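Side-chain contacts in fucolectin-related protein (Streptococcus pneumoniae, PDB 2WMF), which probably hydrolyses host blood-group carbohydrate antigens as a family 98 glycoside hydrolase of a pneumococcus: residues Asn57-Ala62 against Leu111-Phe116; Ala75-Pro80 against Gly145-Glu150; Thr222-Ser227 against Gly351-Leu356; Gly344-Leu349 against Leu374-Glu379. One frame throughout, in Å; residues are numbered along the deposited sequence.

Interaction 1. Residues Asn57-Ala62 against Leu111-Phe116; sequences NTLKGA and LNIPVF
On the outer layer of the (β/α)8 barrel, Leu59 in the first turn of helix 59-64 meets Ile113 in the short link from helix 95-111 to strand 115-121. The two side chains reach toward each other tip to tip. Ile113 is stretched out along its longer branch (chi2 169°), which sends CD1 to the methine side of the leucine fork: CD1 lies 3.6 Å from Leu59 CG, with both leucine methyls only slightly farther off. The same methyl also lies 3.8 Å from Leu59 O, so it fits against side chain and backbone alike. Branched aliphatic groups suit this buried spot because neither needs a polar partner.

Nearer the surface, Leu111 CD1 rests 4.0 Å from Lys60 CB. Here the aliphatic root of the lysine does the packing, while the chain beyond it leads away to a salt bridge between NZ and Glu64. Thr58 is the N-cap of helix 59-64, its OG1 accepting from Gly61 N at 3.0 Å and also bonding Asp303. Asn112, just past the preceding helix, has positive phi and closes it with a Schellman motif, and the chain then swings inward so that Ile113 faces Leu59.

Leu59 also touches Glu107 and Ala108 of helix 95-111, Leu44 of strand 39-45 and Ile76 of strand 74-79. Ile113 shares Ile76, which places the pair where two helices of the outer layer approach the barrel wall.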
# COMPACT_ATOMS: atom_id res chain seq x y z
N ASN A 57 15.66 17.58 -2.54
CA ASN A 57 14.56 17.65 -3.47
C ASN A 57 13.97 19.06 -3.57
O ASN A 57 14.19 19.92 -2.70
CB ASN A 57 13.49 16.63 -3.03
CG ASN A 57 13.96 15.18 -3.20
OD1 ASN A 57 14.80 14.90 -4.05
ND2 ASN A 57 13.36 14.25 -2.44
N THR A 58 13.22 19.27 -4.64
CA THR A 58 12.41 20.49 -4.83
C THR A 58 10.96 20.12 -5.16
O THR A 58 10.70 19.04 -5.64
CB THR A 58 12.98 21.38 -5.98
OG1 THR A 58 12.90 20.72 -7.28
CG2 THR A 58 14.40 21.78 -5.67
N LEU A 59 10.02 21.06 -4.96
CA LEU A 59 8.63 20.84 -5.35
C LEU A 59 8.50 20.65 -6.86
O LEU A 59 7.80 19.73 -7.33
CB LEU A 59 7.76 21.99 -4.85
CG LEU A 59 6.26 21.84 -5.04
CD1 LEU A 59 5.73 20.59 -4.36
CD2 LEU A 59 5.58 23.10 -4.47
N LYS A 60 9.15 21.54 -7.65
CA LYS A 60 9.12 21.41 -9.09
C LYS A 60 9.64 20.03 -9.53
O LYS A 60 9.05 19.36 -10.37
CB LYS A 60 9.95 22.55 -9.73
CG LYS A 60 9.97 22.52 -11.22
CD LYS A 60 10.47 23.90 -11.74
CE LYS A 60 10.45 23.94 -13.24
NZ LYS A 60 11.54 23.10 -13.81
N GLY A 61 10.73 19.57 -8.92
CA GLY A 61 11.30 18.27 -9.26
C GLY A 61 10.39 17.10 -8.89
O GLY A 61 10.35 16.09 -9.62
N ALA A 62 9.70 17.23 -7.77
CA ALA A 62 8.76 16.20 -7.32
C ALA A 62 7.66 16.02 -8.37
O ALA A 62 7.28 14.90 -8.70
CB ALA A 62 8.15 16.56 -5.98
N LEU A 111 2.86 26.84 -9.45
CA LEU A 111 3.11 25.73 -10.37
C LEU A 111 1.91 24.80 -10.65
O LEU A 111 2.03 23.83 -11.42
CB LEU A 111 4.28 24.90 -9.83
CG LEU A 111 5.65 25.61 -9.71
CD1 LEU A 111 6.70 24.73 -8.99
CD2 LEU A 111 6.16 26.04 -11.08
N ASN A 112 0.77 25.13 -10.07
CA ASN A 112 -0.45 24.30 -10.15
C ASN A 112 -0.27 22.85 -9.74
O ASN A 112 -0.83 21.93 -10.32
CB ASN A 112 -1.18 24.42 -11.49
CG ASN A 112 -2.39 25.26 -11.35
OD1 ASN A 112 -3.42 24.82 -10.79
ND2 ASN A 112 -2.27 26.52 -11.73
N ILE A 113 0.47 22.68 -8.66
CA ILE A 113 0.77 21.31 -8.15
C ILE A 113 -0.19 20.99 -7.00
O ILE A 113 -0.18 21.71 -6.01
CB ILE A 113 2.18 21.22 -7.60
CG1 ILE A 113 3.20 21.47 -8.72
CG2 ILE A 113 2.43 19.82 -6.89
CD1 ILE A 113 4.62 21.66 -8.22
N PRO A 114 -0.98 19.90 -7.10
CA PRO A 114 -1.90 19.53 -5.99
C PRO A 114 -1.12 19.05 -4.76
O PRO A 114 -0.23 18.21 -4.90
CB PRO A 114 -2.77 18.42 -6.59
CG PRO A 114 -1.96 17.81 -7.66
CD PRO A 114 -1.09 18.94 -8.23
N VAL A 115 -1.44 19.60 -3.60
CA VAL A 115 -0.77 19.25 -2.38
C VAL A 115 -1.70 18.93 -1.21
O VAL A 115 -2.84 19.39 -1.15
CB VAL A 115 0.25 20.34 -1.96
CG1 VAL A 115 1.34 20.55 -3.03
CG2 VAL A 115 -0.48 21.67 -1.60
N PHE A 116 -1.17 18.10 -0.29
CA PHE A 116 -1.76 17.84 1.02
C PHE A 116 -0.71 18.18 2.09
O PHE A 116 0.44 17.86 1.91
CB PHE A 116 -2.08 16.33 1.16
CG PHE A 116 -3.27 15.87 0.35
CD1 PHE A 116 -4.48 15.63 0.96
CD2 PHE A 116 -3.14 15.63 -1.01
CE1 PHE A 116 -5.58 15.18 0.22
CE2 PHE A 116 -4.25 15.18 -1.78
CZ PHE A 116 -5.47 14.99 -1.15

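Interaction 2. Residues Ala75-Pro80 against Gly145-Glu150; sequences AIELHP and GVLNIE
Glu77 swings its CG away from its own backbone N (chi1 161°) and continues extended through chi2, carrying the carboxylate from strand 74-79 toward Leu147 and Ile149 of strand 143-149. Ile149 answers with a straight longer branch (chi2 -179°) that pushes CD1 out from the opposite direction. Ile149 CD1 lies over one face of the carboxylate, 3.9 Å from each of Glu77 OE1 and OE2. Leu147 takes the other part of the glutamate: its CD1 packs 3.9 Å from Glu77 CG, the two side chains crossing at about a right angle.

The division of labour follows from the chemistry of glutamate. Its methylene root offers a greasy surface to leucine, whereas its carboxylate, facing a methyl here, is satisfied by a partner outside the two segments. That partner is Asn291 of strand 289-293, whose ND2 hydrogen-bonds Glu77 OE1 and helps to fix the rotation of the carboxylate. No hydrogen bond joins the two segments themselves; the contact is made by van der Waals packing inside the barrel, with Glu77 and Leu147 the closest backbone positions at 8.4 Å between their CA atoms.

Residues of a barrel strand alternate between the interior and the helical layer, so Leu78 turns outward to Met104 of helix 95-111 while its neighbour Glu77 points in. Strand 115-121 runs between the two strands, Phe116 touching Leu147 and Val118 touching Glu77. Around the wall, Tyr45 of strand 39-45 adjoins the glutamate, and Ile178 and His180 of strand 176-180 adjoin Leu147.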
# COMPACT_ATOMS: atom_id res chain seq x y z
N ALA A 75 -0.75 13.52 -6.17
CA ALA A 75 -0.55 14.72 -5.42
C ALA A 75 0.73 14.58 -4.60
O ALA A 75 1.23 13.47 -4.39
CB ALA A 75 -1.72 15.00 -4.49
N ILE A 76 1.20 15.72 -4.14
CA ILE A 76 2.40 15.82 -3.33
C ILE A 76 2.04 16.08 -1.86
O ILE A 76 1.27 17.01 -1.52
CB ILE A 76 3.34 16.93 -3.84
CG1 ILE A 76 3.71 16.69 -5.31
CG2 ILE A 76 4.59 17.03 -2.95
CD1 ILE A 76 4.38 15.34 -5.61
N GLU A 77 2.60 15.26 -0.98
CA GLU A 77 2.44 15.44 0.47
C GLU A 77 3.57 16.36 0.96
O GLU A 77 4.71 16.23 0.52
CB GLU A 77 2.55 14.09 1.21
CG GLU A 77 2.85 14.26 2.72
CD GLU A 77 3.22 13.00 3.45
OE1 GLU A 77 2.60 11.96 3.22
OE2 GLU A 77 4.14 13.03 4.34
N LEU A 78 3.20 17.34 1.78
CA LEU A 78 4.13 18.27 2.36
C LEU A 78 4.18 18.05 3.85
O LEU A 78 3.25 18.36 4.54
CB LEU A 78 3.73 19.72 2.05
CG LEU A 78 3.85 20.13 0.57
CD1 LEU A 78 3.09 21.49 0.37
CD2 LEU A 78 5.30 20.27 0.10
N HIS A 79 5.30 17.49 4.33
CA HIS A 79 5.51 17.16 5.72
C HIS A 79 6.54 18.14 6.30
O HIS A 79 7.66 18.22 5.81
CB HIS A 79 6.05 15.71 5.87
CG HIS A 79 5.95 15.17 7.27
ND1 HIS A 79 6.21 15.93 8.40
CD2 HIS A 79 5.60 13.94 7.72
CE1 HIS A 79 6.01 15.17 9.48
NE2 HIS A 79 5.62 13.97 9.09
N PRO A 80 6.16 18.91 7.33
CA PRO A 80 7.06 19.95 7.80
C PRO A 80 8.35 19.40 8.41
O PRO A 80 9.37 20.09 8.39
CB PRO A 80 6.22 20.72 8.83
CG PRO A 80 5.18 19.72 9.31
CD PRO A 80 4.89 18.87 8.09
N GLY A 145 -6.20 18.94 0.81
CA GLY A 145 -6.51 18.30 2.08
C GLY A 145 -5.33 18.26 3.01
O GLY A 145 -4.30 18.91 2.78
N VAL A 146 -5.49 17.45 4.06
CA VAL A 146 -4.48 17.37 5.12
C VAL A 146 -4.34 15.92 5.59
O VAL A 146 -5.24 15.11 5.39
CB VAL A 146 -4.80 18.29 6.32
CG1 VAL A 146 -4.84 19.74 5.84
CG2 VAL A 146 -6.10 17.89 7.05
N LEU A 147 -3.24 15.65 6.28
CA LEU A 147 -2.91 14.33 6.80
C LEU A 147 -2.62 14.35 8.30
O LEU A 147 -2.02 15.31 8.82
CB LEU A 147 -1.68 13.77 6.11
CG LEU A 147 -1.82 13.46 4.62
CD1 LEU A 147 -0.90 14.33 3.77
CD2 LEU A 147 -1.63 11.94 4.39
N ASN A 148 -3.10 13.28 8.96
CA ASN A 148 -2.71 12.92 10.30
C ASN A 148 -1.97 11.59 10.15
O ASN A 148 -2.52 10.63 9.59
CB ASN A 148 -3.96 12.73 11.14
CG ASN A 148 -3.68 12.32 12.58
OD1 ASN A 148 -2.53 12.15 12.98
ND2 ASN A 148 -4.75 12.19 13.38
N ILE A 149 -0.75 11.53 10.65
CA ILE A 149 0.11 10.36 10.45
C ILE A 149 0.74 9.93 11.76
O ILE A 149 1.40 10.73 12.39
CB ILE A 149 1.25 10.68 9.42
CG1 ILE A 149 0.69 11.11 8.06
CG2 ILE A 149 2.13 9.42 9.18
CD1 ILE A 149 1.76 11.42 6.99
N GLU A 150 0.52 8.66 12.15
CA GLU A 150 1.34 7.94 13.15
C GLU A 150 1.14 8.40 14.60
O GLU A 150 1.76 9.35 15.04
CB GLU A 150 2.83 8.01 12.85
CG GLU A 150 3.66 7.10 13.75
CD GLU A 150 5.16 7.25 13.45
OE1 GLU A 150 5.59 7.10 12.27
OE2 GLU A 150 5.90 7.59 14.40

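Interaction 3. Residues Thr222-Ser227 against Gly351-Leu356; sequences TDSIVS and GFYQGL
Ser224 OG is held from two directions: it accepts the hydroxyl proton of Tyr353 OH at 2.8 Å and is hydrogen-bonded to the carbonyl oxygen of Leu374, which can only accept. The serine hydroxyl therefore relays a chain of bonds from tyrosine to backbone, a task that suits a small group able both to give and to take a proton. A weak secondary contact with Ala220 O, one turn earlier in the helix, would have to compete for the one serine proton. Ser224 OG meets the phenol near the plane of its ring, at the edge, and Ser224 CB also comes within 3.2 Å of Tyr353 OH.

The serine lies on helix 219-231, one of the helices packed around the (β/α)8 barrel, and the tyrosine belongs to a long loop of the family's C-terminal region. The bond is one of several that join this barrel helix to the C-terminal region, another being that of Asp223 with Tyr366. Tyr353 stands at the third position of a type I turn from Gly351 to Gln354, closed by Gln354 N and Gly351 O at 3.2 Å. With its CG opposite the carbonyl carbon (chi1 -62°), the ring projects toward the helix. Phe352 steadies it: Phe352 CD2 sits 3.7 Å above the plane of the tyrosine ring, over its centre, and Tyr357 makes an edge-to-face contact with the same phenol.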
# COMPACT_ATOMS: atom_id res chain seq x y z
N THR A 222 -5.26 -4.98 10.91
CA THR A 222 -5.39 -3.58 10.57
C THR A 222 -6.07 -3.47 9.21
O THR A 222 -6.96 -2.63 9.02
CB THR A 222 -4.04 -2.81 10.62
OG1 THR A 222 -3.51 -2.82 11.96
CG2 THR A 222 -4.20 -1.32 10.15
N ASP A 223 -5.63 -4.27 8.25
CA ASP A 223 -6.30 -4.32 6.94
C ASP A 223 -7.79 -4.63 7.10
O ASP A 223 -8.63 -4.05 6.38
CB ASP A 223 -5.67 -5.35 6.04
CG ASP A 223 -4.37 -4.88 5.36
OD1 ASP A 223 -4.03 -3.70 5.44
OD2 ASP A 223 -3.72 -5.73 4.68
N SER A 224 -8.13 -5.57 7.97
CA SER A 224 -9.53 -6.00 8.17
C SER A 224 -10.38 -4.86 8.73
O SER A 224 -11.55 -4.63 8.31
CB SER A 224 -9.62 -7.23 9.08
OG SER A 224 -9.13 -8.38 8.43
N ILE A 225 -9.86 -4.17 9.74
CA ILE A 225 -10.60 -3.12 10.43
C ILE A 225 -10.72 -1.87 9.55
O ILE A 225 -11.78 -1.25 9.46
CB ILE A 225 -9.89 -2.74 11.77
CG1 ILE A 225 -10.01 -3.87 12.77
CG2 ILE A 225 -10.46 -1.46 12.37
CD1 ILE A 225 -9.14 -3.65 14.04
N VAL A 226 -9.61 -1.48 8.93
CA VAL A 226 -9.61 -0.25 8.12
C VAL A 226 -10.51 -0.44 6.88
O VAL A 226 -11.35 0.43 6.57
CB VAL A 226 -8.21 0.27 7.82
CG1 VAL A 226 -8.22 1.43 6.78
CG2 VAL A 226 -7.46 0.66 9.16
N SER A 227 -10.34 -1.55 6.17
CA SER A 227 -11.23 -1.80 5.04
C SER A 227 -12.68 -2.01 5.56
O SER A 227 -13.67 -1.60 4.91
CB SER A 227 -10.73 -2.96 4.17
OG SER A 227 -10.95 -4.22 4.72
N GLY A 351 -4.17 -15.06 17.83
CA GLY A 351 -4.18 -15.93 16.62
C GLY A 351 -5.20 -16.08 15.54
O GLY A 351 -5.21 -17.12 14.84
N PHE A 352 -6.05 -15.08 15.35
CA PHE A 352 -7.18 -15.26 14.46
C PHE A 352 -6.75 -15.65 13.05
O PHE A 352 -7.41 -16.47 12.43
CB PHE A 352 -8.06 -14.00 14.42
CG PHE A 352 -9.31 -14.17 13.58
CD1 PHE A 352 -10.43 -14.87 14.07
CD2 PHE A 352 -9.36 -13.66 12.30
CE1 PHE A 352 -11.56 -15.02 13.28
CE2 PHE A 352 -10.47 -13.82 11.52
CZ PHE A 352 -11.59 -14.48 11.99
N TYR A 353 -5.71 -15.01 12.51
CA TYR A 353 -5.40 -15.19 11.10
C TYR A 353 -4.54 -16.43 10.82
O TYR A 353 -4.38 -16.86 9.66
CB TYR A 353 -4.75 -13.92 10.54
CG TYR A 353 -5.70 -12.74 10.63
CD1 TYR A 353 -6.65 -12.52 9.63
CD2 TYR A 353 -5.68 -11.87 11.71
CE1 TYR A 353 -7.53 -11.45 9.70
CE2 TYR A 353 -6.58 -10.80 11.80
CZ TYR A 353 -7.51 -10.62 10.81
OH TYR A 353 -8.36 -9.55 10.89
N GLN A 354 -4.03 -17.05 11.88
CA GLN A 354 -3.27 -18.33 11.75
C GLN A 354 -4.17 -19.42 11.17
O GLN A 354 -5.37 -19.51 11.50
CB GLN A 354 -2.78 -18.75 13.11
CG GLN A 354 -1.84 -17.79 13.74
CD GLN A 354 -0.42 -17.96 13.28
OE1 GLN A 354 -0.08 -18.93 12.59
NE2 GLN A 354 0.43 -17.02 13.67
N GLY A 355 -3.63 -20.23 10.28
CA GLY A 355 -4.45 -21.21 9.60
C GLY A 355 -5.38 -20.75 8.52
O GLY A 355 -5.91 -21.56 7.77
N LEU A 356 -5.58 -19.43 8.43
CA LEU A 356 -6.42 -18.85 7.41
C LEU A 356 -5.58 -18.22 6.36
O LEU A 356 -5.44 -18.77 5.25
CB LEU A 356 -7.43 -17.81 7.99
CG LEU A 356 -8.54 -18.38 8.84
CD1 LEU A 356 -9.27 -17.23 9.58
CD2 LEU A 356 -9.44 -19.27 7.95

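Interaction 4. Residues Gly344-Leu349 against Leu374-Glu379; sequences GRISSL and LPVIHE
Arg345 presents the side of its guanidinium to Glu379, and the two flat groups are turned 55° against each other instead of lying coplanar. Two nitrogens take one oxygen each: Arg345 NE reaches Glu379 OE2 at 2.9 Å, while Arg345 NH2 reaches Glu379 OE1 at 3.0 Å along a nearly straight bond (167°). Glu379 OE1 lies in the guanidinium plane, but the nitrogens meet both carboxylate oxygens from above the carboxylate plane. The glutamate gets there by placing CG between its backbone N and carbonyl carbon (chi1 68°), then extending; the arginine stretches out from CG to NE to meet it. Long, charged side chains suit this partly buried site, where guanidinium and carboxylate can pair near the surface.

Deeper in, the two β-branched residues Ile346 and Val376 meet at a slant, with Ile346 CG2 4.0 Å from Val376 CG1. Both also touch Ile225 of helix 219-231, so the methyls share one apolar patch. The loop holding Arg345 is itself braced: Ser348 N and Ser348 OG both bond to Arg345 O, the hydroxyl at 2.7 Å, at the start of the 3-10 turn 346-348.

A two-pronged, side-on salt bridge beside an aliphatic pair thereby fastens this turn to strand 376-377, an outer strand of the small three-stranded parallel sheet beside the barrel.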
# COMPACT_ATOMS: atom_id res chain seq x y z
N GLY A 344 -16.82 -8.92 21.89
CA GLY A 344 -15.40 -9.13 22.10
C GLY A 344 -14.65 -8.78 20.84
O GLY A 344 -15.11 -9.08 19.76
N ARG A 345 -13.47 -8.17 20.98
CA ARG A 345 -12.81 -7.48 19.87
C ARG A 345 -11.67 -8.29 19.28
O ARG A 345 -11.04 -9.11 19.96
CB ARG A 345 -12.32 -6.10 20.30
CG ARG A 345 -13.44 -5.21 20.81
CD ARG A 345 -13.03 -4.17 21.84
NE ARG A 345 -14.25 -3.58 22.37
CZ ARG A 345 -15.04 -4.14 23.30
NH1 ARG A 345 -14.70 -5.29 23.88
NH2 ARG A 345 -16.19 -3.57 23.62
N ILE A 346 -11.42 -8.05 18.00
CA ILE A 346 -10.34 -8.76 17.30
C ILE A 346 -8.96 -8.49 17.97
O ILE A 346 -8.05 -9.34 17.91
CB ILE A 346 -10.33 -8.40 15.78
CG1 ILE A 346 -9.47 -9.42 15.02
CG2 ILE A 346 -9.86 -6.94 15.50
CD1 ILE A 346 -10.05 -10.80 14.99
N SER A 347 -8.82 -7.34 18.65
CA SER A 347 -7.57 -7.05 19.42
C SER A 347 -7.30 -8.06 20.53
O SER A 347 -6.18 -8.14 21.05
CB SER A 347 -7.62 -5.64 20.05
OG SER A 347 -8.80 -5.47 20.78
N SER A 348 -8.34 -8.79 20.94
CA SER A 348 -8.18 -9.84 21.95
C SER A 348 -8.07 -11.26 21.36
O SER A 348 -8.09 -12.24 22.13
CB SER A 348 -9.33 -9.79 22.94
OG SER A 348 -10.48 -10.29 22.31
N LEU A 349 -8.02 -11.39 20.04
CA LEU A 349 -7.84 -12.70 19.37
C LEU A 349 -6.53 -12.73 18.56
O LEU A 349 -6.50 -12.70 17.32
CB LEU A 349 -9.02 -12.96 18.43
CG LEU A 349 -10.35 -13.28 19.09
CD1 LEU A 349 -11.37 -13.47 17.97
CD2 LEU A 349 -10.24 -14.54 19.99
N LEU A 374 -10.68 -10.64 5.22
CA LEU A 374 -11.93 -10.87 5.97
C LEU A 374 -12.28 -9.55 6.72
O LEU A 374 -11.48 -9.05 7.51
CB LEU A 374 -11.75 -12.01 6.97
CG LEU A 374 -11.94 -13.42 6.45
CD1 LEU A 374 -11.45 -14.46 7.46
CD2 LEU A 374 -13.47 -13.63 6.16
N PRO A 375 -13.42 -8.91 6.40
CA PRO A 375 -13.75 -7.66 7.10
C PRO A 375 -13.99 -7.84 8.60
O PRO A 375 -14.64 -8.83 9.04
CB PRO A 375 -15.06 -7.21 6.40
CG PRO A 375 -15.06 -7.92 5.07
CD PRO A 375 -14.45 -9.26 5.40
N VAL A 376 -13.44 -6.91 9.37
CA VAL A 376 -13.78 -6.74 10.77
C VAL A 376 -14.65 -5.51 10.87
O VAL A 376 -14.26 -4.44 10.39
CB VAL A 376 -12.53 -6.64 11.69
CG1 VAL A 376 -12.94 -6.12 13.09
CG2 VAL A 376 -11.87 -7.97 11.81
N ILE A 377 -15.84 -5.69 11.44
CA ILE A 377 -16.77 -4.59 11.62
C ILE A 377 -16.70 -4.10 13.08
O ILE A 377 -16.75 -4.88 14.03
CB ILE A 377 -18.22 -5.00 11.27
CG1 ILE A 377 -18.30 -5.70 9.88
CG2 ILE A 377 -19.17 -3.74 11.30
CD1 ILE A 377 -17.76 -4.84 8.72
N HIS A 378 -16.62 -2.79 13.24
CA HIS A 378 -16.43 -2.16 14.55
C HIS A 378 -17.68 -2.31 15.43
O HIS A 378 -18.83 -2.40 14.93
CB HIS A 378 -16.11 -0.69 14.32
CG HIS A 378 -15.59 0.03 15.52
ND1 HIS A 378 -16.42 0.63 16.45
CD2 HIS A 378 -14.32 0.29 15.91
CE1 HIS A 378 -15.67 1.21 17.38
NE2 HIS A 378 -14.38 1.03 17.06
N GLU A 379 -17.48 -2.32 16.75
CA GLU A 379 -18.58 -2.48 17.69
C GLU A 379 -19.67 -1.41 17.62
O GLU A 379 -20.80 -1.67 18.05
CB GLU A 379 -18.02 -2.51 19.13
CG GLU A 379 -17.43 -1.22 19.60
CD GLU A 379 -16.43 -1.41 20.73
OE1 GLU A 379 -16.87 -1.25 21.90
OE2 GLU A 379 -15.25 -1.70 20.45

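From the N terminus, interactions 1 and 2 open in turn on helix 59-64 and strand 74-79 and close in the same order, so their loops cross. Both serve the first half of the barrel: interaction 1 fastens its outer layer, interaction 2 its interior, and they touch through strand 115-121, where Phe116 pairs with strand 74-79 and packs on Leu147. Interaction 3 begins later, on helix 219-231, and crosses interaction 4, which opens at 344-349 before 351-356 arrives and closes at 374-379. These two meet around Ser224 and Ile225, joining barrel helix to C-terminal region. Interactions 1 and 3 stand about 37 Å apart, centre to centre.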